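Local atomic coordinates of DNA polymerase II large subunit (Pyrococcus horikoshii, PDB entry 7OEC), a protein that probably excises itself, as a mini-intein, from the precursor of the polymerase II large subunit and joins the flanking host segments by protein splicing. Residues 40-45 with 67-72; 71-76 with 146-151; 13-18 with 46-51. The protein carries 2 engineered substitutions. All coordinates share one frame; numbering follows the deposited sequence.

Contact 1 of 3, residues 40-45 with 67-72; sequences VYVRKK and IEEVIK. With PEG (di(hydroxyethyl)ether), chain E; SO4 (sulfate ion), chain B.
Tyr41 with Lys72 and Arg43 with Val70 are the two hydrogen-bonded pairs that join strand 40-43 antiparallel to residues 67-72. Each pair bonds in both directions: Tyr41 N reaches Lys72 O at 2.8 Å, and Arg43 N meets Val70 O at 2.9 Å, almost straight at 176°. Between them Ile71 CA adds a CA-H...O contact of 3.3 Å to Tyr41 O.

Apolar contact forms on both faces. Val42 and Ile71 lie side by side, CG2 of Val42 4.1 Å from CG1 of Ile71, while on the other face Arg43 CB rests 3.7 Å from Val70 CG2. Lys72 O also comes up in plane to the edge of the Tyr41 ring.

The charged ends differ. Lys44 runs extended alongside Glu69, but Lys44 NZ stays 3.9 Å from Glu69 OE1, a long salt bridge; a diethylene glycol molecule hydrogen-bonds to Val42 O and touches both only weakly. Arg43 is firmly bound away from the strand pair: NH2 and NH1 fork onto two oxygens of a sulfate, like the glycol probably from the crystallisation liquor, Arg43 NH2 to sulfate O1 at 2.8 Å, and NE pairs with Glu34. A water donates to both Lys44 O and Ile67 O.

Within the antiparallel sheet of this intein, strand 35-37 flanks 40-43, with Tyr36 stacked on Tyr41; strand 147-153 flanks 61-74, and helix 24-29 covers Val70 through Leu27 and Tyr28.

Contact 2 of 3, residues 71-76 with 146-151; sequences IKAPAT and DFVFSL
Ala73 O takes the N-H of Val148 at 2.8 Å, and the CA of Phe147 adds a CA-H...O contact to the same oxygen at 3.2 Å. The return bond, Ala73 N to Val148 O, completes this hydrogen-bonded pair, and Ile71 with Ser150 makes the other. Past the strand end Ala75 N still bonds to Asp146 O at 2.9 Å, the donor standing 43° above the carbonyl plane, which carries the pairing round the proline.

Lys72 threads between two phenylalanines. Its CG, anti to the backbone N (chi1 176°), lies 3.7 Å from Phe149 CE2, and the extended chain then slants across Phe147, where CE sits over one ring face, 3.4 Å from CG of that ring. NZ follows over the same face, 4.5 Å from the Phe147 centroid, a cation-pi contact. An alanine in place of Phe147 would probably leave the ammonium end of Lys72 without this aromatic face and freer to turn.

The pair belongs to the curved antiparallel sheet of the intein splicing domain: strand 40-43 runs along the other edge of 61-74, Phe149 bonds through its backbone to Phe5, and helix 24-29 packs on Phe149 with Leu24 and Lys25.

Contact 3 of 3, residues 13-18 with 46-51; sequences VQINGT and PKVDIK
A tight beta hairpin, strands 10-15 and 18-23 joined by a type I' turn from Ile15 to Thr18, lays Gln14, Ile15 and Asn16 against Lys51 and Ile50, which begin strand 50-56, and Asp49 just before it. Gln14 and Lys51 form the hydrogen-bonded pair, Gln14 N to Lys51 O 2.8 Å and Lys51 N to Gln14 O 2.9 Å. The pairing then runs on into the turn: Asn16 N meets Asp49 O at 2.8 Å, nearly straight at 174°.

Ile15 and Ile50 lie side by side as the non-hydrogen-bonded pair. CG1 of Ile50 is anti to its backbone N (chi1 -173°), and CD1 beyond it comes within 3.8 Å of Ile15 CG1 and 4.1 Å of Val13 CB. The other branch of Ile15, CG2, touches Val48 CG2 at 3.8 Å.

At the turn, the Asn16 side chain crosses that of Asp49 at about a right angle. Its ND2 stops 3.7 Å from Asp49 OD2, too far for a hydrogen bond, and the buried Asp49 N has no partner in the model. Lys51 runs beside Gln14, but its NZ forms a salt bridge with Asp66.

Asn16 takes the left-handed backbone conformation and Gly17 also has a positive phi, as a type I' turn requires; with Ile15 and Thr18 bonded both ways, this is the classic two-residue beta hairpin, here extended by a third antiparallel strand.

Overall arrangement
All three contacts are surface contacts, and each joins antiparallel strands of one curved sheet in the intein splicing domain. Contacts 1 and 2 are the two edges of strand 61-74: they share Ile71 and Lys72, and they touch where Val40 packs on Ala73 and Glu69 on Leu151. Contact 3 lies further along the sheet, about 22 Å from contact 2 between centres, and meets contact 1 through Ile67 on Ile50. The chemistry shifts with place: a long salt bridge and bound solutes fringe contact 1, aromatic rings flank a lysine in contact 2, and branched aliphatic side chains meet in contact 3 beside its turn.

Contact 1 of 3, residues 40-45 with 67-72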
loop_
_atom_site.group_PDB
_atom_site.type_symbol
_atom_site.label_atom_id
_atom_site.label_comp_id
_atom_site.label_asym_id
_atom_site.label_seq_id
_atom_site.Cartn_x
_atom_site.Cartn_y
_atom_site.Cartn_z
ATOM N N VAL A 40 -0.955 -5.142 -19.111
ATOM C CA VAL A 40 -1.306 -4.238 -18.033
ATOM C C VAL A 40 -1.537 -2.840 -18.578
ATOM O O VAL A 40 -0.992 -2.442 -19.617
ATOM C CB VAL A 40 -0.263 -4.184 -16.910
ATOM C CG1 VAL A 40 0.020 -5.565 -16.337
ATOM C CG2 VAL A 40 0.944 -3.579 -17.413
ATOM N N TYR A 41 -2.337 -2.082 -17.839
ATOM C CA TYR A 41 -2.637 -0.705 -18.172
ATOM C C TYR A 41 -1.827 0.205 -17.274
ATOM O O TYR A 41 -1.863 0.073 -16.052
ATOM C CB TYR A 41 -4.109 -0.403 -17.941
ATOM C CG TYR A 41 -5.053 -1.168 -18.830
ATOM C CD1 TYR A 41 -5.393 -0.673 -20.072
ATOM C CD2 TYR A 41 -5.583 -2.401 -18.445
ATOM C CE1 TYR A 41 -6.247 -1.366 -20.911
ATOM C CE2 TYR A 41 -6.428 -3.101 -19.277
ATOM C CZ TYR A 41 -6.776 -2.569 -20.513
ATOM O OH TYR A 41 -7.646 -3.269 -21.361
ATOM N N VAL A 42 -1.119 1.134 -17.882
ATOM C CA VAL A 42 -0.254 2.047 -17.165
ATOM C C VAL A 42 -0.666 3.469 -17.499
ATOM O O VAL A 42 -0.814 3.819 -18.677
ATOM C CB VAL A 42 1.216 1.813 -17.545
ATOM C CG1 VAL A 42 2.086 2.813 -16.821
ATOM C CG2 VAL A 42 1.596 0.424 -17.190
ATOM N N ARG A 43 -0.794 4.292 -16.456
ATOM C CA ARG A 43 -1.017 5.725 -16.588
ATOM C C ARG A 43 0.094 6.490 -15.873
ATOM O O ARG A 43 0.487 6.132 -14.760
ATOM C CB ARG A 43 -2.402 6.097 -16.032
ATOM C CG ARG A 43 -3.525 5.501 -16.772
ATOM C CD ARG A 43 -4.869 5.906 -16.195
ATOM N NE ARG A 43 -6.001 5.415 -16.960
ATOM C CZ ARG A 43 -7.242 5.831 -16.774
ATOM N NH1 ARG A 43 -7.495 6.752 -15.865
ATOM N NH2 ARG A 43 -8.223 5.319 -17.496
ATOM N N LYS A 44 0.628 7.542 -16.518
ATOM C CA LYS A 44 1.728 8.329 -15.940
ATOM C C LYS A 44 1.472 9.829 -15.764
ATOM O O LYS A 44 2.224 10.479 -15.026
ATOM C CB LYS A 44 3.034 8.185 -16.752
ATOM C CG LYS A 44 3.500 6.773 -16.808
ATOM C CD LYS A 44 4.793 6.639 -17.546
ATOM C CE LYS A 44 5.112 5.177 -17.654
ATOM N NZ LYS A 44 6.359 4.902 -18.397
ATOM N N LYS A 45 0.464 10.401 -16.423
ATOM C CA LYS A 45 0.315 11.851 -16.456
ATOM C C LYS A 45 -0.763 12.278 -15.481
ATOM O O LYS A 45 -1.934 11.927 -15.665
ATOM C CB LYS A 45 -0.049 12.300 -17.859
ATOM C CG LYS A 45 1.150 12.259 -18.821
ATOM C CD LYS A 45 0.798 12.893 -20.163
ATOM C CE LYS A 45 1.971 12.845 -21.160
ATOM N NZ LYS A 45 1.708 13.493 -22.503
ATOM N N ILE A 67 4.647 10.229 -7.556
ATOM C CA ILE A 67 4.088 9.012 -8.115
ATOM C C ILE A 67 4.537 8.947 -9.575
ATOM O O ILE A 67 4.202 9.830 -10.375
ATOM C CB ILE A 67 2.558 9.031 -8.009
ATOM C CG1 ILE A 67 2.079 9.120 -6.548
ATOM C CG2 ILE A 67 2.035 7.795 -8.717
ATOM C CD1 ILE A 67 0.668 9.582 -6.410
ATOM N N GLU A 68 5.324 7.923 -9.920
ATOM C CA GLU A 68 5.847 7.779 -11.273
ATOM C C GLU A 68 4.811 7.190 -12.223
ATOM O O GLU A 68 4.743 7.603 -13.391
ATOM C CB GLU A 68 7.105 6.909 -11.228
ATOM C CG GLU A 68 7.927 6.918 -12.473
ATOM C CD GLU A 68 9.404 6.749 -12.180
ATOM O OE1 GLU A 68 9.730 6.529 -10.985
ATOM O OE2 GLU A 68 10.228 6.858 -13.131
ATOM N N GLU A 69 3.997 6.241 -11.747
ATOM C CA GLU A 69 2.954 5.651 -12.579
ATOM C C GLU A 69 1.961 4.931 -11.683
ATOM O O GLU A 69 2.262 4.606 -10.533
ATOM C CB GLU A 69 3.519 4.697 -13.626
ATOM C CG GLU A 69 4.160 3.508 -13.039
ATOM C CD GLU A 69 4.900 2.672 -14.106
ATOM O OE1 GLU A 69 5.697 3.220 -14.891
ATOM O OE2 GLU A 69 4.676 1.463 -14.160
ATOM N N VAL A 70 0.761 4.731 -12.212
ATOM C CA VAL A 70 -0.260 3.903 -11.586
ATOM C C VAL A 70 -0.622 2.818 -12.592
ATOM O O VAL A 70 -0.641 3.048 -13.803
ATOM C CB VAL A 70 -1.463 4.789 -11.206
ATOM C CG1 VAL A 70 -1.077 5.789 -10.160
ATOM C CG2 VAL A 70 -1.994 5.563 -12.419
ATOM N N ILE A 71 -0.927 1.632 -12.096
ATOM C CA ILE A 71 -1.044 0.443 -12.922
ATOM C C ILE A 71 -2.328 -0.282 -12.563
ATOM O O ILE A 71 -2.663 -0.424 -11.386
ATOM C CB ILE A 71 0.173 -0.488 -12.738
ATOM C CG1 ILE A 71 1.450 0.281 -13.047
ATOM C CG2 ILE A 71 -0.028 -1.794 -13.593
ATOM C CD1 ILE A 71 2.692 -0.418 -12.595
ATOM N N LYS A 72 -3.025 -0.769 -13.579
ATOM C CA LYS A 72 -4.201 -1.611 -13.428
ATOM C C LYS A 72 -3.920 -2.892 -14.203
ATOM O O LYS A 72 -3.549 -2.842 -15.378
ATOM C CB LYS A 72 -5.412 -0.885 -13.995
ATOM C CG LYS A 72 -6.705 -1.704 -13.995
ATOM C CD LYS A 72 -7.821 -0.874 -14.590
ATOM C CE LYS A 72 -9.038 -1.658 -14.978
ATOM N NZ LYS A 72 -10.072 -0.765 -15.590
HETATM C C1 PEG E . 6.068 1.588 -18.563
HETATM O O1 PEG E . 6.054 0.948 -17.301
HETATM C C2 PEG E . 4.682 1.632 -19.244
HETATM O O2 PEG E . 4.479 2.789 -20.035
HETATM C C3 PEG E . 3.133 3.176 -20.220
HETATM C C4 PEG E . 2.968 4.705 -20.152
HETATM O O4 PEG E . 1.663 5.054 -19.730
HETATM S S SO4 B . -11.501 7.235 -16.531
HETATM O O1 SO4 B . -10.863 6.294 -17.448
HETATM O O2 SO4 B . -10.520 8.065 -15.822
HETATM O O3 SO4 B . -12.256 6.458 -15.544
HETATM O O4 SO4 B . -12.355 8.123 -17.318
HETATM O O HOH W 1 3.530 11.126 -12.632
#

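Contact 2 of 3, residues 71-76 with 146-151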
loop_
_atom_site.group_PDB
_atom_site.type_symbol
_atom_site.label_atom_id
_atom_site.label_comp_id
_atom_site.label_asym_id
_atom_site.label_seq_id
_atom_site.Cartn_x
_atom_site.Cartn_y
_atom_site.Cartn_z
ATOM N N ILE A 71 -0.927 1.632 -12.096
ATOM C CA ILE A 71 -1.044 0.443 -12.922
ATOM C C ILE A 71 -2.328 -0.282 -12.563
ATOM O O ILE A 71 -2.663 -0.424 -11.386
ATOM C CB ILE A 71 0.173 -0.488 -12.738
ATOM C CG1 ILE A 71 1.450 0.281 -13.047
ATOM C CG2 ILE A 71 -0.028 -1.794 -13.593
ATOM C CD1 ILE A 71 2.692 -0.418 -12.595
ATOM N N LYS A 72 -3.025 -0.769 -13.579
ATOM C CA LYS A 72 -4.201 -1.611 -13.428
ATOM C C LYS A 72 -3.920 -2.892 -14.203
ATOM O O LYS A 72 -3.549 -2.842 -15.378
ATOM C CB LYS A 72 -5.412 -0.885 -13.995
ATOM C CG LYS A 72 -6.705 -1.704 -13.995
ATOM C CD LYS A 72 -7.821 -0.874 -14.590
ATOM C CE LYS A 72 -9.038 -1.658 -14.978
ATOM N NZ LYS A 72 -10.072 -0.765 -15.590
ATOM N N ALA A 73 -4.036 -4.026 -13.529
ATOM C CA ALA A 73 -3.691 -5.308 -14.111
ATOM C C ALA A 73 -4.790 -6.323 -13.853
ATOM O O ALA A 73 -5.505 -6.237 -12.848
ATOM C CB ALA A 73 -2.419 -5.842 -13.457
ATOM N N PRO A 74 -4.940 -7.305 -14.736
ATOM C CA PRO A 74 -5.934 -8.339 -14.480
ATOM C C PRO A 74 -5.577 -9.105 -13.227
ATOM O O PRO A 74 -4.412 -9.373 -12.938
ATOM C CB PRO A 74 -5.850 -9.234 -15.716
ATOM C CG PRO A 74 -4.630 -8.904 -16.346
ATOM C CD PRO A 74 -4.263 -7.541 -16.021
ATOM N N ALA A 75 -6.604 -9.451 -12.482
ATOM C CA ALA A 75 -6.429 -10.218 -11.268
ATOM C C ALA A 75 -6.133 -11.672 -11.634
ATOM O O ALA A 75 -6.805 -12.257 -12.482
ATOM C CB ALA A 75 -7.714 -10.101 -10.447
ATOM N N THR A 76 -5.109 -12.245 -11.028
ATOM C CA THR A 76 -4.809 -13.654 -11.207
ATOM C C THR A 76 -4.787 -14.342 -9.857
ATOM O O THR A 76 -5.536 -15.299 -9.609
ATOM C CB THR A 76 -3.458 -13.741 -11.960
ATOM O OG1 THR A 76 -2.421 -13.153 -11.169
ATOM C CG2 THR A 76 -3.519 -12.949 -13.304
ATOM N N ASP A 146 -12.121 -8.160 -11.164
ATOM C CA ASP A 146 -11.377 -8.510 -12.361
ATOM C C ASP A 146 -10.012 -7.846 -12.453
ATOM O O ASP A 146 -9.158 -8.354 -13.181
ATOM C CB ASP A 146 -12.182 -8.127 -13.597
ATOM C CG ASP A 146 -13.199 -9.181 -13.996
ATOM O OD1 ASP A 146 -12.981 -10.375 -13.693
ATOM O OD2 ASP A 146 -14.209 -8.799 -14.642
ATOM N N PHE A 147 -9.781 -6.748 -11.741
ATOM C CA PHE A 147 -8.542 -5.992 -11.825
ATOM C C PHE A 147 -8.016 -5.659 -10.445
ATOM O O PHE A 147 -8.776 -5.503 -9.485
ATOM C CB PHE A 147 -8.750 -4.692 -12.577
ATOM C CG PHE A 147 -9.109 -4.904 -13.999
ATOM C CD1 PHE A 147 -8.123 -5.212 -14.921
ATOM C CD2 PHE A 147 -10.420 -4.916 -14.429
ATOM C CE1 PHE A 147 -8.460 -5.522 -16.224
ATOM C CE2 PHE A 147 -10.722 -5.212 -15.756
ATOM C CZ PHE A 147 -9.761 -5.511 -16.622
ATOM N N VAL A 148 -6.694 -5.529 -10.368
ATOM C CA VAL A 148 -5.990 -5.088 -9.172
ATOM C C VAL A 148 -5.082 -3.932 -9.595
ATOM O O VAL A 148 -4.867 -3.687 -10.782
ATOM C CB VAL A 148 -5.192 -6.240 -8.525
ATOM C CG1 VAL A 148 -6.160 -7.192 -7.882
ATOM C CG2 VAL A 148 -4.289 -6.937 -9.516
ATOM N N PHE A 149 -4.574 -3.204 -8.600
ATOM C CA PHE A 149 -3.948 -1.911 -8.838
ATOM C C PHE A 149 -2.639 -1.769 -8.092
ATOM O O PHE A 149 -2.444 -2.356 -7.029
ATOM C CB PHE A 149 -4.860 -0.773 -8.390
ATOM C CG PHE A 149 -6.133 -0.697 -9.211
ATOM C CD1 PHE A 149 -7.203 -1.501 -8.915
ATOM C CD2 PHE A 149 -6.245 0.197 -10.276
ATOM C CE1 PHE A 149 -8.336 -1.416 -9.617
ATOM C CE2 PHE A 149 -7.393 0.302 -10.987
ATOM C CZ PHE A 149 -8.434 -0.525 -10.691
ATOM N N SER A 150 -1.733 -0.979 -8.650
ATOM C CA SER A 150 -0.485 -0.707 -7.957
ATOM C C SER A 150 -0.011 0.680 -8.344
ATOM O O SER A 150 -0.663 1.396 -9.107
ATOM C CB SER A 150 0.600 -1.745 -8.275
ATOM O OG SER A 150 1.672 -1.700 -7.325
ATOM N N LEU A 151 1.151 1.042 -7.824
ATOM C CA LEU A 151 1.764 2.313 -8.153
ATOM C C LEU A 151 3.249 2.189 -7.921
ATOM O O LEU A 151 3.708 1.316 -7.196
ATOM C CB LEU A 151 1.262 3.488 -7.315
ATOM C CG LEU A 151 1.612 3.510 -5.844
ATOM C CD1 LEU A 151 1.344 4.852 -5.278
ATOM C CD2 LEU A 151 0.937 2.423 -5.055
#

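Contact 3 of 3, residues 13-18 with 46-51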
loop_
_atom_site.group_PDB
_atom_site.type_symbol
_atom_site.label_atom_id
_atom_site.label_comp_id
_atom_site.label_asym_id
_atom_site.label_seq_id
_atom_site.Cartn_x
_atom_site.Cartn_y
_atom_site.Cartn_z
ATOM N N VAL A 13 -2.338 10.406 0.324
ATOM C CA VAL A 13 -1.741 11.256 -0.684
ATOM C C VAL A 13 -1.900 12.710 -0.262
ATOM O O VAL A 13 -2.617 13.050 0.682
ATOM C CB VAL A 13 -2.371 11.036 -2.079
ATOM C CG1 VAL A 13 -2.054 9.598 -2.570
ATOM C CG2 VAL A 13 -3.862 11.305 -2.111
ATOM N N GLN A 14 -1.180 13.565 -0.963
ATOM C CA GLN A 14 -1.308 15.001 -0.838
ATOM C C GLN A 14 -1.763 15.502 -2.196
ATOM O O GLN A 14 -1.038 15.335 -3.187
ATOM C CB GLN A 14 0.039 15.624 -0.502
ATOM C CG GLN A 14 -0.176 17.064 -0.127
ATOM C CD GLN A 14 1.071 17.804 0.006
ATOM O OE1 GLN A 14 1.405 18.231 1.100
ATOM N NE2 GLN A 14 1.794 17.980 -1.107
ATOM N N ILE A 15 -2.964 16.071 -2.262
ATOM C CA ILE A 15 -3.513 16.561 -3.524
ATOM C C ILE A 15 -3.626 18.072 -3.416
ATOM O O ILE A 15 -4.306 18.589 -2.517
ATOM C CB ILE A 15 -4.869 15.929 -3.883
ATOM C CG1 ILE A 15 -4.734 14.405 -4.053
ATOM C CG2 ILE A 15 -5.377 16.588 -5.168
ATOM C CD1 ILE A 15 -5.985 13.703 -4.327
ATOM N N ASN A 16 -2.901 18.775 -4.276
ATOM C CA ASN A 16 -2.890 20.227 -4.266
ATOM C C ASN A 16 -2.675 20.769 -2.850
ATOM O O ASN A 16 -3.367 21.684 -2.390
ATOM C CB ASN A 16 -4.171 20.814 -4.860
ATOM C CG ASN A 16 -4.329 20.567 -6.351
ATOM O OD1 ASN A 16 -5.224 19.820 -6.801
ATOM N ND2 ASN A 16 -3.538 21.263 -7.128
ATOM N N GLY A 17 -1.694 20.192 -2.162
ATOM C CA GLY A 17 -1.305 20.621 -0.839
ATOM C C GLY A 17 -2.154 20.131 0.321
ATOM O O GLY A 17 -1.836 20.485 1.461
ATOM N N THR A 18 -3.243 19.361 0.081
ATOM C CA THR A 18 -4.165 18.895 1.126
ATOM C C THR A 18 -3.979 17.406 1.324
ATOM O O THR A 18 -4.145 16.654 0.357
ATOM C CB THR A 18 -5.647 19.141 0.709
ATOM O OG1 THR A 18 -5.899 20.534 0.552
ATOM C CG2 THR A 18 -6.620 18.616 1.751
ATOM N N PRO A 46 -0.429 13.017 -14.446
ATOM C CA PRO A 46 -1.404 13.353 -13.406
ATOM C C PRO A 46 -2.376 14.458 -13.802
ATOM O O PRO A 46 -2.023 15.458 -14.436
ATOM C CB PRO A 46 -0.504 13.827 -12.268
ATOM C CG PRO A 46 0.702 14.426 -13.025
ATOM C CD PRO A 46 0.933 13.460 -14.125
ATOM N N LYS A 47 -3.632 14.269 -13.390
ATOM C CA LYS A 47 -4.670 15.277 -13.626
ATOM C C LYS A 47 -4.705 16.371 -12.551
ATOM O O LYS A 47 -5.311 17.431 -12.764
ATOM C CB LYS A 47 -6.044 14.605 -13.689
ATOM C CG LYS A 47 -6.225 13.666 -14.857
ATOM C CD LYS A 47 -7.543 12.903 -14.763
ATOM C CE LYS A 47 -7.647 11.907 -15.920
ATOM N NZ LYS A 47 -8.742 10.919 -15.706
ATOM N N VAL A 48 -4.080 16.117 -11.403
ATOM C CA VAL A 48 -4.030 17.020 -10.262
ATOM C C VAL A 48 -2.588 16.973 -9.778
ATOM O O VAL A 48 -1.830 16.048 -10.096
ATOM C CB VAL A 48 -5.000 16.592 -9.131
ATOM C CG1 VAL A 48 -6.459 16.702 -9.625
ATOM C CG2 VAL A 48 -4.694 15.164 -8.672
ATOM N N ASP A 49 -2.201 17.985 -9.004
ATOM C CA ASP A 49 -0.859 18.023 -8.420
ATOM C C ASP A 49 -0.854 17.094 -7.215
ATOM O O ASP A 49 -1.531 17.358 -6.220
ATOM C CB ASP A 49 -0.466 19.444 -8.019
ATOM C CG ASP A 49 -0.153 20.369 -9.256
ATOM O OD1 ASP A 49 0.394 19.877 -10.284
ATOM O OD2 ASP A 49 -0.456 21.596 -9.202
ATOM N N ILE A 50 -0.166 15.967 -7.321
ATOM C CA ILE A 50 -0.335 14.879 -6.363
ATOM C C ILE A 50 1.031 14.348 -5.964
ATOM O O ILE A 50 1.960 14.288 -6.781
ATOM C CB ILE A 50 -1.280 13.770 -6.909
ATOM C CG1 ILE A 50 -1.567 12.731 -5.790
ATOM C CG2 ILE A 50 -0.746 13.141 -8.250
ATOM C CD1 ILE A 50 -2.701 11.824 -6.040
ATOM N N LYS A 51 1.159 14.049 -4.674
ATOM C CA LYS A 51 2.300 13.341 -4.131
ATOM C C LYS A 51 1.773 12.238 -3.223
ATOM O O LYS A 51 0.640 12.288 -2.744
ATOM C CB LYS A 51 3.218 14.308 -3.381
ATOM C CG LYS A 51 3.997 15.276 -4.268
ATOM C CD LYS A 51 4.807 16.167 -3.395
ATOM C CE LYS A 51 5.485 17.273 -4.179
ATOM N NZ LYS A 51 6.043 16.783 -5.472
#